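Local coordinates for phosphatidylinositol-specific phospholipase C1 (Streptomyces antibioticus, PDB 3H4X), which belongs to the phospholipase C family and is built as a single-chain beta/alpha barrel with a closed ring of eight parallel strands, at residues Ala56-Ala67 with Ile124-Asn135; Val211-Asp219 with Ala227-Val235. All coordinates share one frame; numbering follows the deposited sequence. Where two conformers were deposited one is given.

In the fold
Strand 31-36 and helix 48-52 come first; strand 58-64 follows, and interaction 1 joins it to strand 124-130 after 56 residues that include helix 104-117, which packs on the outer side of the pair. The chain goes on through helix 142-153 and strand 189-195 to helix 209-222. There interaction 2 closes a much shorter loop, residues 220-226, by folding strand 232-236 and its approach back under the helix. The two contacts follow in series, neither nested nor crossed. Strand 189-195 lies between strands 124-130 and 232-236 in the same sheet. The contacts also touch directly, Phe134 from interaction 1 packing on Glu212 and Tyr213 from interaction 2.

Interaction 1 (Ala56-Ala67 with Ile124-Asn135); sequences AALLELDLWSNA and ILLKIEMKDGFN. With EOH (ethanol), chain H; EOH (ethanol), chain T.
Leu59, Leu61 and Leu63 each hydrogen-bond to two residues of the parallel neighbour: Leu61, for example, gives its N-H to Lys127 O (2.8 Å) and takes one from Glu129 N. Their side chains share one face of the sheet, where Leu61 and Leu63 pack on helix 104-117. There Leu61 CD1 lies alongside Ile128 CD1 at 3.6 Å, and the Ile128 CG2 branch meets Leu63 CD1.

The other face begins with Leu58 against Leu125, then turns charged. Glu60 and Lys127 extend side by side, but their salt bridge is long (OE2 to NZ 3.8 Å); Lys127 NZ has a second carboxylate partner in Asp260. A water bridges Asp62 OD1 and Glu129 OE1 from one side, probably easing their repulsion, while Asp62 OD2 binds Tyr40 OH.

At the C-terminal end of the pair, Lys131 CB sits over the six-membered ring of Trp64, 3.6 Å from its centroid. Bends at chi2 (-57°) and chi3 (-63°) fold the chain back, bringing Lys131 NZ to Glu129 OE2 (2.8 Å) in a salt bridge; Thr197 OG1 also binds this ammonium. Asp132 grips two successive amides: OD1 takes Ser65 N on its syn lone pair at 2.8 Å, and OD2 meets Asn66 N from above the carboxylate plane. Ser65 OG donates in the carbonyl plane of Gly133 (2.9 Å to O), and Asn66 ND2 reaches Phe134 O, so both loops are fastened together. Adjacent parallel strands linked through a helix are characteristic of a TIM-type beta/alpha barrel, here a closed ring of eight.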
loop_
_atom_site.group_PDB
_atom_site.type_symbol
_atom_site.label_atom_id
_atom_site.label_comp_id
_atom_site.label_asym_id
_atom_site.label_seq_id
_atom_site.Cartn_x
_atom_site.Cartn_y
_atom_site.Cartn_z
ATOM N N ALA A 56 1.293 -6.985 11.074
ATOM C CA ALA A 56 1.242 -5.647 10.484
ATOM C C ALA A 56 0.044 -5.482 9.553
ATOM O O ALA A 56 -0.364 -6.426 8.872
ATOM C CB ALA A 56 2.534 -5.344 9.742
ATOM N N ALA A 57 -0.503 -4.272 9.517
ATOM C CA ALA A 57 -1.649 -3.962 8.665
ATOM C C ALA A 57 -1.231 -3.557 7.253
ATOM O O ALA A 57 -2.038 -3.587 6.319
ATOM C CB ALA A 57 -2.454 -2.853 9.294
ATOM N N LEU A 58 0.025 -3.146 7.115
ATOM C CA LEU A 58 0.545 -2.651 5.852
ATOM C C LEU A 58 1.949 -3.206 5.675
ATOM O O LEU A 58 2.758 -3.156 6.598
ATOM C CB LEU A 58 0.551 -1.115 5.847
ATOM C CG LEU A 58 1.101 -0.373 4.620
ATOM C CD1 LEU A 58 0.598 1.059 4.611
ATOM C CD2 LEU A 58 2.615 -0.395 4.559
ATOM N N LEU A 59 2.209 -3.775 4.503
ATOM C CA LEU A 59 3.523 -4.298 4.161
ATOM C C LEU A 59 3.944 -3.635 2.871
ATOM O O LEU A 59 3.192 -3.636 1.896
ATOM C CB LEU A 59 3.470 -5.812 3.966
ATOM C CG LEU A 59 3.021 -6.625 5.178
ATOM C CD1 LEU A 59 2.849 -8.081 4.789
ATOM C CD2 LEU A 59 3.992 -6.483 6.340
ATOM N N GLU A 60 5.145 -3.072 2.853
ATOM C CA GLU A 60 5.585 -2.320 1.690
ATOM C C GLU A 60 6.565 -3.109 0.829
ATOM O O GLU A 60 7.460 -3.791 1.343
ATOM C CB GLU A 60 6.184 -0.997 2.141
ATOM C CG GLU A 60 6.501 -0.038 1.021
ATOM C CD GLU A 60 7.059 1.261 1.549
ATOM O OE1 GLU A 60 7.165 1.399 2.788
ATOM O OE2 GLU A 60 7.390 2.140 0.732
ATOM N N LEU A 61 6.368 -3.002 -0.483
ATOM C CA LEU A 61 7.159 -3.697 -1.496
ATOM C C LEU A 61 7.684 -2.705 -2.520
ATOM O O LEU A 61 6.953 -1.807 -2.944
ATOM C CB LEU A 61 6.285 -4.697 -2.254
ATOM C CG LEU A 61 5.600 -5.811 -1.475
ATOM C CD1 LEU A 61 4.764 -6.672 -2.403
ATOM C CD2 LEU A 61 6.633 -6.651 -0.753
ATOM N N ASP A 62 8.936 -2.891 -2.936
ATOM C CA ASP A 62 9.548 -2.090 -3.999
ATOM C C ASP A 62 9.628 -2.922 -5.276
ATOM O O ASP A 62 10.263 -3.980 -5.283
ATOM C CB ASP A 62 10.956 -1.645 -3.596
ATOM C CG ASP A 62 10.956 -0.644 -2.455
ATOM O OD1 ASP A 62 10.002 0.153 -2.344
ATOM O OD2 ASP A 62 11.922 -0.644 -1.669
ATOM N N LEU A 63 8.984 -2.447 -6.341
ATOM C CA LEU A 63 8.950 -3.153 -7.622
ATOM C C LEU A 63 9.635 -2.356 -8.712
ATOM O O LEU A 63 9.605 -1.125 -8.721
ATOM C CB LEU A 63 7.515 -3.417 -8.073
ATOM C CG LEU A 63 6.658 -4.338 -7.218
ATOM C CD1 LEU A 63 5.345 -4.617 -7.936
ATOM C CD2 LEU A 63 7.386 -5.634 -6.883
ATOM N N TRP A 64 10.217 -3.080 -9.660
ATOM C CA TRP A 64 10.870 -2.476 -10.815
ATOM C C TRP A 64 10.260 -3.031 -12.095
ATOM O O TRP A 64 10.203 -4.251 -12.279
ATOM C CB TRP A 64 12.369 -2.767 -10.794
ATOM C CG TRP A 64 13.060 -2.287 -9.562
ATOM C CD1 TRP A 64 12.995 -2.838 -8.313
ATOM C CD2 TRP A 64 13.941 -1.165 -9.460
ATOM N NE1 TRP A 64 13.773 -2.118 -7.438
ATOM C CE2 TRP A 64 14.368 -1.088 -8.119
ATOM C CE3 TRP A 64 14.410 -0.216 -10.373
ATOM C CZ2 TRP A 64 15.242 -0.101 -7.671
ATOM C CZ3 TRP A 64 15.279 0.760 -9.924
ATOM C CH2 TRP A 64 15.683 0.812 -8.586
ATOM N N SER A 65 9.813 -2.139 -12.975
ATOM C CA SER A 65 9.162 -2.539 -14.221
ATOM C C SER A 65 10.041 -2.354 -15.449
ATOM O O SER A 65 9.730 -2.886 -16.512
ATOM C CB SER A 65 7.886 -1.726 -14.461
ATOM O OG SER A 65 7.059 -1.647 -13.322
ATOM N N ASN A 66 11.103 -1.564 -15.315
ATOM C CA ASN A 66 11.910 -1.181 -16.472
ATOM C C ASN A 66 13.291 -1.826 -16.509
ATOM O O ASN A 66 14.162 -1.418 -17.283
ATOM C CB ASN A 66 11.994 0.341 -16.587
ATOM C CG ASN A 66 10.713 0.945 -17.115
ATOM O OD1 ASN A 66 10.407 0.834 -18.304
ATOM N ND2 ASN A 66 9.941 1.574 -16.234
ATOM N N ALA A 67 13.493 -2.834 -15.671
ATOM C CA ALA A 67 14.674 -3.672 -15.803
ATOM C C ALA A 67 14.520 -4.509 -17.070
ATOM O O ALA A 67 13.431 -4.587 -17.648
ATOM C CB ALA A 67 14.843 -4.559 -14.586
ATOM N N ILE A 124 -5.014 -6.867 4.825
ATOM C CA ILE A 124 -3.632 -6.433 4.697
ATOM C C ILE A 124 -3.491 -5.551 3.469
ATOM O O ILE A 124 -3.933 -5.912 2.377
ATOM C CB ILE A 124 -2.662 -7.631 4.615
ATOM C CG1 ILE A 124 -2.673 -8.399 5.942
ATOM C CG2 ILE A 124 -1.257 -7.162 4.261
ATOM C CD1 ILE A 124 -1.932 -9.715 5.902
ATOM N N LEU A 125 -2.885 -4.385 3.662
ATOM C CA LEU A 125 -2.592 -3.474 2.570
ATOM C C LEU A 125 -1.163 -3.699 2.110
ATOM O O LEU A 125 -0.222 -3.592 2.906
ATOM C CB LEU A 125 -2.774 -2.025 3.025
ATOM C CG LEU A 125 -2.434 -0.938 1.999
ATOM C CD1 LEU A 125 -3.276 -1.079 0.734
ATOM C CD2 LEU A 125 -2.597 0.456 2.598
ATOM N N LEU A 126 -1.011 -4.041 0.836
ATOM C CA LEU A 126 0.303 -4.112 0.212
ATOM C C LEU A 126 0.574 -2.777 -0.442
ATOM O O LEU A 126 -0.081 -2.409 -1.428
ATOM C CB LEU A 126 0.352 -5.196 -0.858
ATOM C CG LEU A 126 0.282 -6.637 -0.374
ATOM C CD1 LEU A 126 1.176 -6.840 0.835
ATOM C CD2 LEU A 126 -1.156 -6.982 -0.045
ATOM N N LYS A 127 1.521 -2.040 0.116
ATOM C CA LYS A 127 1.913 -0.777 -0.456
ATOM C C LYS A 127 3.032 -1.039 -1.436
ATOM O O LYS A 127 4.077 -1.576 -1.071
ATOM C CB LYS A 127 2.379 0.178 0.631
ATOM C CG LYS A 127 3.001 1.447 0.094
ATOM C CD LYS A 127 3.391 2.377 1.214
ATOM C CE LYS A 127 4.303 3.475 0.713
ATOM N NZ LYS A 127 4.586 4.476 1.777
ATOM N N ILE A 128 2.800 -0.664 -2.685
ATOM C CA ILE A 128 3.756 -0.913 -3.738
ATOM C C ILE A 128 4.355 0.403 -4.194
ATOM O O ILE A 128 3.639 1.281 -4.690
ATOM C CB ILE A 128 3.067 -1.559 -4.945
ATOM C CG1 ILE A 128 2.237 -2.774 -4.514
ATOM C CG2 ILE A 128 4.082 -1.851 -6.046
ATOM C CD1 ILE A 128 3.028 -3.879 -3.901
ATOM N N GLU A 129 5.664 0.551 -4.019
ATOM C CA GLU A 129 6.368 1.649 -4.656
ATOM C C GLU A 129 6.903 1.150 -5.985
ATOM O O GLU A 129 7.716 0.219 -6.032
ATOM C CB GLU A 129 7.513 2.175 -3.787
ATOM C CG GLU A 129 8.291 3.294 -4.482
ATOM C CD GLU A 129 9.421 3.880 -3.650
ATOM O OE1 GLU A 129 9.301 3.933 -2.409
ATOM O OE2 GLU A 129 10.430 4.315 -4.248
ATOM N N MET A 130 6.433 1.758 -7.069
ATOM C CA MET A 130 6.923 1.429 -8.397
ATOM C C MET A 130 8.197 2.235 -8.604
ATOM O O MET A 130 8.156 3.377 -9.075
ATOM C CB MET A 130 5.875 1.780 -9.453
ATOM C CG MET A 130 4.551 1.052 -9.292
ATOM S SD MET A 130 4.704 -0.741 -9.373
ATOM C CE MET A 130 5.918 -0.878 -10.679
ATOM N N LYS A 131 9.326 1.647 -8.216
ATOM C CA LYS A 131 10.599 2.367 -8.146
ATOM C C LYS A 131 10.871 3.178 -9.401
ATOM O O LYS A 131 11.266 4.350 -9.332
ATOM C CB LYS A 131 11.755 1.387 -7.915
ATOM C CG LYS A 131 11.739 0.674 -6.577
ATOM C CD LYS A 131 11.721 1.629 -5.406
ATOM C CE LYS A 131 12.966 2.479 -5.361
ATOM N NZ LYS A 131 13.031 3.238 -4.077
ATOM N N ASP A 132 10.663 2.537 -10.545
ATOM C CA ASP A 132 10.961 3.128 -11.839
ATOM C C ASP A 132 9.704 3.304 -12.687
ATOM O O ASP A 132 9.776 3.361 -13.916
ATOM C CB ASP A 132 11.994 2.272 -12.585
ATOM C CG ASP A 132 11.539 0.829 -12.776
ATOM O OD1 ASP A 132 10.417 0.487 -12.343
ATOM O OD2 ASP A 132 12.294 0.026 -13.366
ATOM N N GLY A 133 8.553 3.404 -12.027
ATOM C CA GLY A 133 7.279 3.578 -12.719
ATOM C C GLY A 133 6.845 2.332 -13.470
ATOM O O GLY A 133 7.375 1.244 -13.247
ATOM N N PHE A 134 5.870 2.496 -14.358
ATOM C CA PHE A 134 5.393 1.396 -15.180
ATOM C C PHE A 134 6.199 1.268 -16.468
ATOM O O PHE A 134 7.021 2.129 -16.803
ATOM C CB PHE A 134 3.908 1.581 -15.515
ATOM C CG PHE A 134 2.978 1.242 -14.384
ATOM C CD1 PHE A 134 2.744 -0.075 -14.038
ATOM C CD2 PHE A 134 2.330 2.241 -13.672
ATOM C CE1 PHE A 134 1.884 -0.392 -12.999
ATOM C CE2 PHE A 134 1.471 1.928 -12.632
ATOM C CZ PHE A 134 1.250 0.613 -12.297
ATOM N N ASN A 135 5.945 0.184 -17.185
ATOM C CA ASN A 135 6.597 -0.086 -18.455
ATOM C C ASN A 135 5.589 -0.708 -19.411
ATOM O O ASN A 135 5.696 -1.877 -19.771
ATOM C CB ASN A 135 7.782 -1.026 -18.239
ATOM C CG ASN A 135 8.543 -1.313 -19.512
ATOM O OD1 ASN A 135 8.313 -0.683 -20.544
ATOM N ND2 ASN A 135 9.460 -2.267 -19.445
HETATM C C1 EOH H . 11.948 -3.399 -20.354
HETATM C C2 EOH H . 11.035 -3.544 -21.566
HETATM O O EOH H . 12.897 -4.439 -20.287
HETATM C C1 EOH T . 6.873 6.477 0.826
HETATM C C2 EOH T . 8.074 7.347 0.463
HETATM O O EOH T . 7.238 5.277 1.476
HETATM O O HOH W 1 13.945 1.147 -2.542
HETATM O O HOH W 2 11.288 2.511 -1.347
#

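Interaction 2 (Val211-Asp219 with Ala227-Val235); sequences VEYAGHLKD and AQSTAFPAV. With EOH (ethanol), chain L.
Tyr213, Ala214 and Leu217, one helical surface, pack on Pro233 and on the chain leading up to it. Leu217 reaches Pro233 tip to tip, its CD1 3.6 Å from the proline CD. The other branch, CD2, presses on Ser229 CB at 3.4 Å, tighter than a normal carbon contact. Tyr213 meets the proline with a ring edge: CD2 lies 3.8 Å from Pro233 CD, the two side chains crossing at about a right angle. Ala214 CB completes this layer more loosely, against Pro233 CG.

The polar contacts gather where the tyrosine ring ends. With CG anti to the amide nitrogen (chi1 -163°), the Tyr213 side chain carries its hydroxyl across to the backbone before the strand, where Ala231 N makes a weak hydrogen bond to OH (3.2 Å). The stronger anchor of the hydroxyl is Asp146 OD1, which also binds Thr230 OG1; the carboxylate thus fixes both sides of the contact. Ala231 O is buried without a polar partner in the model, approached obliquely by Tyr213 CE2 at 3.1 Å.

Within the helix, His216 covers one face of the tyrosine ring: its CD2 lies 3.7 Å above the plane of the Tyr213 ring, offset toward the rim, and His216 NE2 is held by the other oxygen of Asp146. One aspartate therefore orients the tyrosine hydroxyl and the imidazole together. On the same helix, Glu212 and His216 line, with Pro142, a pocket occupied by an acetyl group. Beneath the contact, strand 232-236 pairs with strand 189-195, making helix 209-222 the crossover of a beta-alpha-beta unit, the repeating element of a beta/alpha barrel.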
loop_
_atom_site.group_PDB
_atom_site.type_symbol
_atom_site.label_atom_id
_atom_site.label_comp_id
_atom_site.label_asym_id
_atom_site.label_seq_id
_atom_site.Cartn_x
_atom_site.Cartn_y
_atom_site.Cartn_z
ATOM N N VAL A 211 -0.364 9.330 -12.082
ATOM C CA VAL A 211 -1.171 9.760 -13.211
ATOM C C VAL A 211 -1.474 8.594 -14.148
ATOM O O VAL A 211 -2.577 8.480 -14.668
ATOM C CB VAL A 211 -0.478 10.907 -13.986
ATOM C CG1 VAL A 211 -1.141 11.141 -15.343
ATOM C CG2 VAL A 211 -0.466 12.177 -13.147
ATOM N N GLU A 212 -0.496 7.720 -14.356
ATOM C CA GLU A 212 -0.693 6.601 -15.261
ATOM C C GLU A 212 -1.761 5.645 -14.734
ATOM O O GLU A 212 -2.655 5.235 -15.474
ATOM C CB GLU A 212 0.618 5.859 -15.511
ATOM C CG GLU A 212 0.502 4.809 -16.588
ATOM C CD GLU A 212 1.843 4.278 -17.053
ATOM O OE1 GLU A 212 2.886 4.796 -16.606
ATOM O OE2 GLU A 212 1.846 3.339 -17.875
ATOM N N TYR A 213 -1.674 5.278 -13.459
ATOM C CA TYR A 213 -2.645 4.328 -12.935
ATOM C C TYR A 213 -4.028 4.950 -12.713
ATOM O O TYR A 213 -5.049 4.330 -13.001
ATOM C CB TYR A 213 -2.132 3.609 -11.682
ATOM C CG TYR A 213 -2.930 2.358 -11.388
ATOM C CD1 TYR A 213 -2.584 1.134 -11.953
ATOM C CD2 TYR A 213 -4.056 2.408 -10.581
ATOM C CE1 TYR A 213 -3.330 -0.011 -11.701
ATOM C CE2 TYR A 213 -4.802 1.278 -10.323
ATOM C CZ TYR A 213 -4.441 0.074 -10.883
ATOM O OH TYR A 213 -5.206 -1.036 -10.613
ATOM N N ALA A 214 -4.066 6.188 -12.232
ATOM C CA ALA A 214 -5.342 6.878 -12.087
ATOM C C ALA A 214 -6.030 7.039 -13.443
ATOM O O ALA A 214 -7.245 6.881 -13.552
ATOM C CB ALA A 214 -5.161 8.226 -11.415
ATOM N N GLY A 215 -5.251 7.348 -14.472
ATOM C CA GLY A 215 -5.797 7.451 -15.824
ATOM C C GLY A 215 -6.368 6.127 -16.302
ATOM O O GLY A 215 -7.396 6.078 -16.978
ATOM N N HIS A 216 -5.691 5.048 -15.932
ATOM C CA HIS A 216 -6.145 3.695 -16.206
ATOM C C HIS A 216 -7.505 3.420 -15.551
ATOM O O HIS A 216 -8.406 2.880 -16.193
ATOM C CB HIS A 216 -5.050 2.735 -15.736
ATOM C CG HIS A 216 -5.460 1.301 -15.656
ATOM N ND1 HIS A 216 -5.740 0.532 -16.764
ATOM C CD2 HIS A 216 -5.560 0.473 -14.588
ATOM C CE1 HIS A 216 -6.028 -0.699 -16.380
ATOM N NE2 HIS A 216 -5.924 -0.760 -15.064
ATOM N N LEU A 217 -7.670 3.808 -14.288
ATOM C CA LEU A 217 -8.963 3.636 -13.626
ATOM C C LEU A 217 -10.051 4.451 -14.318
ATOM O O LEU A 217 -11.163 3.971 -14.533
ATOM C CB LEU A 217 -8.878 4.014 -12.148
ATOM C CG LEU A 217 -7.971 3.147 -11.273
ATOM C CD1 LEU A 217 -8.117 3.563 -9.825
ATOM C CD2 LEU A 217 -8.278 1.662 -11.440
ATOM N N LYS A 218 -9.730 5.693 -14.652
ATOM C CA LYS A 218 -10.669 6.554 -15.357
ATOM C C LYS A 218 -11.124 5.897 -16.659
ATOM O O LYS A 218 -12.316 5.876 -16.981
ATOM C CB LYS A 218 -10.021 7.912 -15.635
ATOM C CG LYS A 218 -10.892 8.871 -16.432
ATOM C CD LYS A 218 -10.219 10.229 -16.597
ATOM C CE LYS A 218 -8.944 10.140 -17.422
ATOM N NZ LYS A 218 -9.217 9.941 -18.874
ATOM N N ASP A 219 -10.169 5.350 -17.402
ATOM C CA ASP A 219 -10.474 4.716 -18.677
ATOM C C ASP A 219 -11.291 3.437 -18.498
ATOM O O ASP A 219 -12.245 3.199 -19.237
ATOM C CB ASP A 219 -9.190 4.455 -19.465
ATOM C CG ASP A 219 -8.505 5.742 -19.905
ATOM O OD1 ASP A 219 -9.171 6.797 -19.932
ATOM O OD2 ASP A 219 -7.299 5.698 -20.217
ATOM N N ALA A 227 -14.315 -3.169 -12.639
ATOM C CA ALA A 227 -14.249 -4.382 -11.825
ATOM C C ALA A 227 -12.921 -5.118 -11.939
ATOM O O ALA A 227 -12.537 -5.853 -11.032
ATOM C CB ALA A 227 -15.397 -5.319 -12.171
ATOM N N GLN A 228 -12.217 -4.934 -13.049
ATOM C CA GLN A 228 -10.976 -5.671 -13.256
ATOM C C GLN A 228 -9.744 -4.980 -12.654
ATOM O O GLN A 228 -8.643 -5.529 -12.702
ATOM C CB GLN A 228 -10.772 -5.965 -14.741
ATOM C CG GLN A 228 -10.423 -4.750 -15.567
ATOM C CD GLN A 228 -10.526 -5.027 -17.055
ATOM O OE1 GLN A 228 -11.561 -5.486 -17.545
ATOM N NE2 GLN A 228 -9.453 -4.742 -17.784
ATOM N N SER A 229 -9.927 -3.784 -12.093
ATOM C CA SER A 229 -8.830 -3.066 -11.428
ATOM C C SER A 229 -8.480 -3.719 -10.093
ATOM O O SER A 229 -9.315 -4.392 -9.487
ATOM C CB SER A 229 -9.189 -1.591 -11.212
ATOM O OG SER A 229 -10.259 -1.444 -10.296
ATOM N N THR A 230 -7.254 -3.504 -9.625
ATOM C CA THR A 230 -6.792 -4.198 -8.425
ATOM C C THR A 230 -6.159 -3.317 -7.356
ATOM O O THR A 230 -5.915 -3.797 -6.253
ATOM C CB THR A 230 -5.772 -5.315 -8.761
ATOM O OG1 THR A 230 -4.571 -4.730 -9.283
ATOM C CG2 THR A 230 -6.353 -6.314 -9.757
ATOM N N ALA A 231 -5.881 -2.054 -7.669
ATOM C CA ALA A 231 -5.091 -1.217 -6.768
ATOM C C ALA A 231 -5.603 0.212 -6.680
ATOM O O ALA A 231 -6.233 0.721 -7.611
ATOM C CB ALA A 231 -3.632 -1.217 -7.201
ATOM N N PHE A 232 -5.307 0.853 -5.555
ATOM C CA PHE A 232 -5.634 2.251 -5.337
ATOM C C PHE A 232 -4.383 3.108 -5.497
ATOM O O PHE A 232 -3.426 2.958 -4.741
ATOM C CB PHE A 232 -6.181 2.428 -3.925
ATOM C CG PHE A 232 -7.503 1.764 -3.705
ATOM C CD1 PHE A 232 -8.680 2.463 -3.914
ATOM C CD2 PHE A 232 -7.580 0.442 -3.292
ATOM C CE1 PHE A 232 -9.905 1.865 -3.718
ATOM C CE2 PHE A 232 -8.808 -0.166 -3.095
ATOM C CZ PHE A 232 -9.970 0.549 -3.305
ATOM N N PRO A 233 -4.378 4.009 -6.485
ATOM C CA PRO A 233 -3.240 4.911 -6.601
ATOM C C PRO A 233 -3.317 5.953 -5.490
ATOM O O PRO A 233 -4.405 6.439 -5.163
ATOM C CB PRO A 233 -3.452 5.566 -7.965
ATOM C CG PRO A 233 -4.923 5.542 -8.155
ATOM C CD PRO A 233 -5.398 4.263 -7.517
ATOM N N ALA A 234 -2.170 6.279 -4.907
ATOM C CA ALA A 234 -2.109 7.253 -3.835
ATOM C C ALA A 234 -1.427 8.532 -4.298
ATOM O O ALA A 234 -0.587 8.515 -5.202
ATOM C CB ALA A 234 -1.361 6.672 -2.646
ATOM N N VAL A 235 -1.794 9.645 -3.669
ATOM C CA VAL A 235 -1.090 10.906 -3.867
ATOM C C VAL A 235 0.053 10.953 -2.861
ATOM O O VAL A 235 -0.163 11.025 -1.650
ATOM C CB VAL A 235 -2.012 12.118 -3.688
ATOM C CG1 VAL A 235 -1.287 13.388 -4.120
ATOM C CG2 VAL A 235 -3.293 11.924 -4.487
HETATM C C1 EOH L . -9.946 -4.135 -20.835
HETATM C C2 EOH L . -10.279 -4.377 -22.303
HETATM O O EOH L . -8.668 -4.623 -20.490
#